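Local coordinates for 2-c-methyl-d-erythritol 4-phosphate cytidylyltransferase (Streptococcus pneumoniae, PDB 2VSH) that catalyses the transfer of the cytidylyl group of CTP to D-ribitol 5-phosphate, giving the CDP-activated ribitol used for teichoic acid precursors, at the interface of chains A and B. Residues are numbered along the deposited sequence; one frame, centred on the assembly and turned at random. Chains: chain A/B, 2-c-methyl-d-erythritol 4-phosphate cytidylyltransferase.

Contact 1: the interface of chains A and B. Residues chain A 138, 208-210; chain B 148, 150, 154-156.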
loop_
_atom_site.group_PDB
_atom_site.type_symbol
_atom_site.label_atom_id
_atom_site.label_comp_id
_atom_site.label_asym_id
_atom_site.label_seq_id
_atom_site.Cartn_x
_atom_site.Cartn_y
_atom_site.Cartn_z
ATOM N N ASP A 138 15.345 -6.046 -7.953
ATOM C CA ASP A 138 14.156 -5.276 -7.673
ATOM C C ASP A 138 14.293 -4.811 -6.239
ATOM O O ASP A 138 14.535 -5.620 -5.340
ATOM C CB ASP A 138 12.930 -6.184 -7.807
ATOM C CG ASP A 138 11.639 -5.428 -7.983
ATOM O OD1 ASP A 138 11.644 -4.182 -7.971
ATOM O OD2 ASP A 138 10.590 -6.105 -8.141
ATOM N N VAL A 208 15.928 -12.758 -10.494
ATOM C CA VAL A 208 15.756 -11.392 -10.020
ATOM C C VAL A 208 15.939 -11.354 -8.493
ATOM O O VAL A 208 15.063 -11.795 -7.738
ATOM C CB VAL A 208 14.384 -10.777 -10.416
ATOM C CG1 VAL A 208 14.363 -9.275 -10.131
ATOM C CG2 VAL A 208 14.051 -11.032 -11.899
ATOM N N ALA A 209 17.089 -10.832 -8.067
ATOM C CA ALA A 209 17.433 -10.706 -6.652
ATOM C C ALA A 209 16.637 -9.589 -5.993
ATOM O O ALA A 209 16.245 -8.618 -6.659
ATOM C CB ALA A 209 18.917 -10.414 -6.508
ATOM N N LEU A 210 16.403 -9.727 -4.686
ATOM C CA LEU A 210 15.754 -8.676 -3.915
ATOM C C LEU A 210 16.822 -7.736 -3.337
ATOM O O LEU A 210 17.786 -8.195 -2.734
ATOM C CB LEU A 210 14.909 -9.280 -2.775
ATOM C CG LEU A 210 13.820 -10.287 -3.179
ATOM C CD1 LEU A 210 13.050 -10.798 -1.950
ATOM C CD2 LEU A 210 12.871 -9.704 -4.212
ATOM N N VAL B 148 5.273 -7.932 -4.868
ATOM C CA VAL B 148 6.287 -8.893 -5.277
ATOM C C VAL B 148 6.232 -10.087 -4.318
ATOM O O VAL B 148 6.175 -9.912 -3.100
ATOM C CB VAL B 148 7.701 -8.233 -5.281
ATOM C CG1 VAL B 148 8.804 -9.256 -5.490
ATOM C CG2 VAL B 148 7.781 -7.135 -6.347
ATOM N N SER B 150 8.186 -13.547 -2.979
ATOM C CA SER B 150 9.363 -14.406 -2.917
ATOM C C SER B 150 9.134 -15.360 -1.787
ATOM O O SER B 150 9.100 -14.940 -0.630
ATOM C CB SER B 150 10.656 -13.629 -2.659
ATOM O OG SER B 150 11.755 -14.546 -2.539
ATOM N N GLN B 154 15.156 -14.401 -1.379
ATOM C CA GLN B 154 16.402 -14.151 -2.109
ATOM C C GLN B 154 16.124 -13.727 -3.543
ATOM O O GLN B 154 16.735 -12.781 -4.039
ATOM C CB GLN B 154 17.279 -15.402 -2.124
ATOM C CG GLN B 154 18.299 -15.489 -1.007
ATOM C CD GLN B 154 19.060 -16.804 -1.031
ATOM O OE1 GLN B 154 18.846 -17.665 -0.179
ATOM N NE2 GLN B 154 19.938 -16.976 -2.022
ATOM N N PHE B 155 15.218 -14.440 -4.210
ATOM C CA PHE B 155 14.805 -14.064 -5.564
ATOM C C PHE B 155 13.285 -14.098 -5.725
ATOM O O PHE B 155 12.584 -14.789 -4.978
ATOM C CB PHE B 155 15.522 -14.906 -6.640
ATOM C CG PHE B 155 15.223 -16.379 -6.579
ATOM C CD1 PHE B 155 14.106 -16.909 -7.229
ATOM C CD2 PHE B 155 16.077 -17.246 -5.893
ATOM C CE1 PHE B 155 13.831 -18.266 -7.175
ATOM C CE2 PHE B 155 15.814 -18.619 -5.837
ATOM C CZ PHE B 155 14.687 -19.126 -6.481
ATOM N N ILE B 156 12.790 -13.349 -6.702
ATOM C CA ILE B 156 11.353 -13.248 -6.941
ATOM C C ILE B 156 10.814 -14.545 -7.541
ATOM O O ILE B 156 11.343 -15.037 -8.547
ATOM C CB ILE B 156 11.035 -12.087 -7.909
ATOM C CG1 ILE B 156 11.448 -10.742 -7.285
ATOM C CG2 ILE B 156 9.576 -12.132 -8.307
ATOM C CD1 ILE B 156 11.273 -9.537 -8.173
HETATM O O HOH W 1 13.569 -14.530 -10.055
HETATM O O HOH W 2 18.553 -10.785 -2.868
#
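B:Ile156 lies against A:Val208 and A:Leu210, its side chain meeting both obliquely, where two subunits of this IspD/TarI-family cytidylyltransferase join by an antiparallel bridge pairing A:Ala209 with B:Phe155. The isoleucine sends CG1 away from its own carbonyl carbon (chi1 -63°), which, with the chain extended beyond (chi2 176°), puts the methyl CD1 against chain A. B:Ile156 CD1 rests on A:Val208 CG1 at 3.7 Å. The isoleucine and A:Asp138 side chains cross at about a right angle, with B:Ile156 CD1 3.5 Å from the carboxylate oxygen A:Asp138 OD2. B:Val148 meets that carboxylate from the opposite direction through its CG2 methyl. A:Leu210 divides its two branches: CD2 presses on the CG1 methylene of B:Ile156 at 3.5 Å, while CD1 turns to the CB of B:Ser150. Backbone bonds set the register of these groups, an example of how extended segments pair across a dimer while side chains pack beside them. B:Ile156 N donates to A:Val208 O at 2.9 Å, and A:Leu210 N to B:Gln154 O at 3.1 Å. Water 2 joins the same B:Gln154 oxygen to A:Leu210 O, and water 1 spans A:Val208 N and B:Ile156 O. Within chain B, the B:Ser150 hydroxyl OG donates to B:Phe155 O at 2.6 Å, which may steady the loop that presents the isoleucine.

Contact 2: the interface of chains A and B. Residues chain A 145, 167-168; chain B 145-146, 167.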
loop_
_atom_site.group_PDB
_atom_site.type_symbol
_atom_site.label_atom_id
_atom_site.label_comp_id
_atom_site.label_asym_id
_atom_site.label_seq_id
_atom_site.Cartn_x
_atom_site.Cartn_y
_atom_site.Cartn_z
ATOM N N ASP A 145 0.739 -3.673 4.238
ATOM C CA ASP A 145 -0.660 -3.771 3.824
ATOM C C ASP A 145 -1.100 -5.226 3.822
ATOM O O ASP A 145 -0.330 -6.117 3.465
ATOM C CB ASP A 145 -0.814 -3.267 2.379
ATOM C CG ASP A 145 -1.237 -1.816 2.299
ATOM O OD1 ASP A 145 -2.033 -1.367 3.160
ATOM O OD2 ASP A 145 -0.773 -1.133 1.354
ATOM N N GLN A 167 6.447 -5.081 -0.803
ATOM C CA GLN A 167 6.055 -3.906 -1.572
ATOM C C GLN A 167 7.195 -3.562 -2.534
ATOM O O GLN A 167 8.352 -3.382 -2.117
ATOM C CB GLN A 167 5.751 -2.717 -0.655
ATOM C CG GLN A 167 5.558 -1.392 -1.387
ATOM C CD GLN A 167 5.700 -0.183 -0.475
ATOM O OE1 GLN A 167 6.653 0.597 -0.593
ATOM N NE2 GLN A 167 4.757 -0.025 0.443
ATOM N N GLY A 168 6.863 -3.503 -3.820
ATOM C CA GLY A 168 7.835 -3.210 -4.860
ATOM C C GLY A 168 8.139 -1.736 -4.888
ATOM O O GLY A 168 7.234 -0.911 -4.876
ATOM N N ASP B 145 0.636 -0.193 -5.047
ATOM C CA ASP B 145 1.998 -0.665 -5.213
ATOM C C ASP B 145 2.003 -1.986 -5.948
ATOM O O ASP B 145 1.064 -2.778 -5.830
ATOM C CB ASP B 145 2.693 -0.851 -3.861
ATOM C CG ASP B 145 2.849 0.451 -3.100
ATOM O OD1 ASP B 145 3.435 1.412 -3.655
ATOM O OD2 ASP B 145 2.384 0.505 -1.940
ATOM N N THR B 146 3.055 -2.199 -6.728
ATOM C CA THR B 146 3.352 -3.501 -7.284
ATOM C C THR B 146 3.718 -4.398 -6.113
ATOM O O THR B 146 4.547 -4.039 -5.265
ATOM C CB THR B 146 4.516 -3.428 -8.290
ATOM O OG1 THR B 146 4.131 -2.602 -9.387
ATOM C CG2 THR B 146 4.886 -4.802 -8.818
ATOM N N GLN B 167 -5.801 -3.718 -1.538
ATOM C CA GLN B 167 -5.343 -3.457 -0.183
ATOM C C GLN B 167 -6.540 -3.589 0.751
ATOM O O GLN B 167 -7.549 -2.898 0.578
ATOM C CB GLN B 167 -4.739 -2.051 -0.069
ATOM C CG GLN B 167 -3.551 -1.819 -1.023
ATOM C CD GLN B 167 -3.240 -0.344 -1.294
ATOM O OE1 GLN B 167 -2.499 -0.027 -2.234
ATOM N NE2 GLN B 167 -3.791 0.563 -0.466
HETATM O O HOH W 3 5.454 -0.331 -6.808
HETATM O O HOH W 4 6.298 1.319 -3.322
#
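The amide of A:Gln167 and the carboxylate of B:Asp145 stack face to face with their planes 29° apart. The contact runs from the methylene A:Gln167 CG, 3.7 Å from B:Asp145 CG, to the amide nitrogen NE2, which lies 3.4 Å from the carboxylate OD2 as part of the stack. A:Gln167 reaches this position with CG opposite its backbone N and the chain extended beyond. On the other side of the two-fold, A:Asp145 meets B:Gln167 with the planes 19° apart, its OD2 lying 3.7 Å from B:Gln167 CD. There the glutamine instead places CG beside its backbone N (chi1 -58°), so the twin contacts differ in detail. Water 4 connects the first pair through A:Gln167 OE1 and B:Asp145 OD1, and also meets A:Gly168 O. A:Asp145 OD2 and B:Asp145 OD2 lie 4.8 Å apart, near enough that like charges, if both are ionised, may disfavour each other. Next to the stack the backbones are joined directly: A:Gly168 N donates to B:Thr146 O at 2.8 Å. Water 3 links A:Gly168 O to B:Thr146 N. Together these contacts link strand 165-169 of one subunit to the loop leading into strand 147-149 of the other, close to the two-fold axis, and so would steady the dimer.

Contact 3: the interface of chains A and B. Residues chain A 138, 196, 198, 202; chain B 146, 148, 156, 159.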
loop_
_atom_site.group_PDB
_atom_site.type_symbol
_atom_site.label_atom_id
_atom_site.label_comp_id
_atom_site.label_asym_id
_atom_site.label_seq_id
_atom_site.Cartn_x
_atom_site.Cartn_y
_atom_site.Cartn_z
ATOM N N ASP A 138 15.345 -6.046 -7.953
ATOM C CA ASP A 138 14.156 -5.276 -7.673
ATOM C C ASP A 138 14.293 -4.811 -6.239
ATOM O O ASP A 138 14.535 -5.620 -5.340
ATOM C CB ASP A 138 12.930 -6.184 -7.807
ATOM C CG ASP A 138 11.639 -5.428 -7.983
ATOM O OD1 ASP A 138 11.644 -4.182 -7.971
ATOM O OD2 ASP A 138 10.590 -6.105 -8.141
ATOM N N ASP A 196 5.684 -3.986 -15.587
ATOM C CA ASP A 196 6.810 -3.857 -14.681
ATOM C C ASP A 196 8.020 -4.509 -15.327
ATOM O O ASP A 196 7.910 -5.603 -15.901
ATOM C CB ASP A 196 6.454 -4.523 -13.342
ATOM C CG ASP A 196 7.590 -4.484 -12.346
ATOM O OD1 ASP A 196 7.584 -3.622 -11.451
ATOM O OD2 ASP A 196 8.496 -5.320 -12.448
ATOM N N CYS A 198 10.852 -5.722 -13.975
ATOM C CA CYS A 198 11.231 -6.966 -13.299
ATOM C C CYS A 198 10.307 -8.146 -13.644
ATOM O O CYS A 198 10.770 -9.280 -13.771
ATOM C CB CYS A 198 11.325 -6.756 -11.787
ATOM S SG CYS A 198 12.740 -5.679 -11.347
ATOM N N VAL A 202 11.158 -11.964 -14.629
ATOM C CA VAL A 202 10.585 -13.066 -13.835
ATOM C C VAL A 202 9.846 -14.103 -14.706
ATOM O O VAL A 202 10.091 -15.316 -14.597
ATOM C CB VAL A 202 9.697 -12.515 -12.666
ATOM C CG1 VAL A 202 8.862 -13.590 -12.026
ATOM C CG2 VAL A 202 10.571 -11.849 -11.616
ATOM N N THR B 146 3.055 -2.199 -6.728
ATOM C CA THR B 146 3.352 -3.501 -7.284
ATOM C C THR B 146 3.718 -4.398 -6.113
ATOM O O THR B 146 4.547 -4.039 -5.265
ATOM C CB THR B 146 4.516 -3.428 -8.290
ATOM O OG1 THR B 146 4.131 -2.602 -9.387
ATOM C CG2 THR B 146 4.886 -4.802 -8.818
ATOM N N VAL B 148 5.273 -7.932 -4.868
ATOM C CA VAL B 148 6.287 -8.893 -5.277
ATOM C C VAL B 148 6.232 -10.087 -4.318
ATOM O O VAL B 148 6.175 -9.912 -3.100
ATOM C CB VAL B 148 7.701 -8.233 -5.281
ATOM C CG1 VAL B 148 8.804 -9.256 -5.490
ATOM C CG2 VAL B 148 7.781 -7.135 -6.347
ATOM N N ILE B 156 12.790 -13.349 -6.702
ATOM C CA ILE B 156 11.353 -13.248 -6.941
ATOM C C ILE B 156 10.814 -14.545 -7.541
ATOM O O ILE B 156 11.343 -15.037 -8.547
ATOM C CB ILE B 156 11.035 -12.087 -7.909
ATOM C CG1 ILE B 156 11.448 -10.742 -7.285
ATOM C CG2 ILE B 156 9.576 -12.132 -8.307
ATOM C CD1 ILE B 156 11.273 -9.537 -8.173
ATOM N N ILE B 159 5.483 -12.031 -9.657
ATOM C CA ILE B 159 4.914 -10.691 -9.524
ATOM C C ILE B 159 3.479 -10.786 -10.040
ATOM O O ILE B 159 3.255 -10.746 -11.256
ATOM C CB ILE B 159 5.728 -9.596 -10.267
ATOM C CG1 ILE B 159 7.156 -9.530 -9.719
ATOM C CG2 ILE B 159 5.015 -8.201 -10.144
ATOM C CD1 ILE B 159 8.049 -8.463 -10.357
#
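On chain A, the extended backbone at A:Asp196 (phi/psi -99/137°) gives way to helix 197-203, with A:Cys198 and A:Val202 one turn apart and facing extended segments of chain B. A:Val202 crosses B:Ile156 at about a right angle. The methyl A:Val202 CG2 packs on the branch methyl B:Ile156 CG2 at 3.5 Å, a snug fit, and lies 3.7 Å from the branching carbon CB. The second valine methyl, A:Val202 CG1, is a more distant neighbour of B:Ile156 CG2 at 4.1 Å. Thus the branch of B:Ile156 serves the helix, while its longer arm is directed toward A:Asp138. B:Ile159 extends its own arm with CG1 opposite the carbonyl carbon (chi1 -60°), bringing the terminal methyl CD1 up against two chain A residues. B:Ile159 CD1 lies 4.0 Å from A:Cys198 CB and 3.8 Å from the carboxylate oxygen A:Asp196 OD2; the side chains of B:Ile159 and A:Asp196 cross at about a right angle. The other carboxylate oxygen, A:Asp196 OD1, faces B:Thr146, approaching the methyl CG2 at 3.9 Å and the hydroxyl OG1 at 4.2 Å; the two side chains meet at a slant. Methyl groups of chain B thus meet both apolar and carboxylate groups of chain A. The patch sits where the start of helix 197-203 and its side that bears A:Cys198 and A:Val202, together with strand 136-142, receive the chain B arm that includes strand 147-149 and the following loop.

Contact 1 and contact 3 adjoin, their C-alpha centres about 7 Å apart, and share A:Asp138, B:Val148 and B:Ile156. Contact 2 has its centre about 14 Å from that of contact 1 and about 11 Å from that of contact 3, to which it is joined through B:Thr146. One stretch of chain B, from the loop before strand 147-149 to the loop after it, therefore runs through all three, meeting strands 136-142, 165-169 and 208-212 and helix 197-203 of chain A. Two-fold symmetry repeats the exchange with the chains reversed, consistent with a dimer built on reciprocal arms.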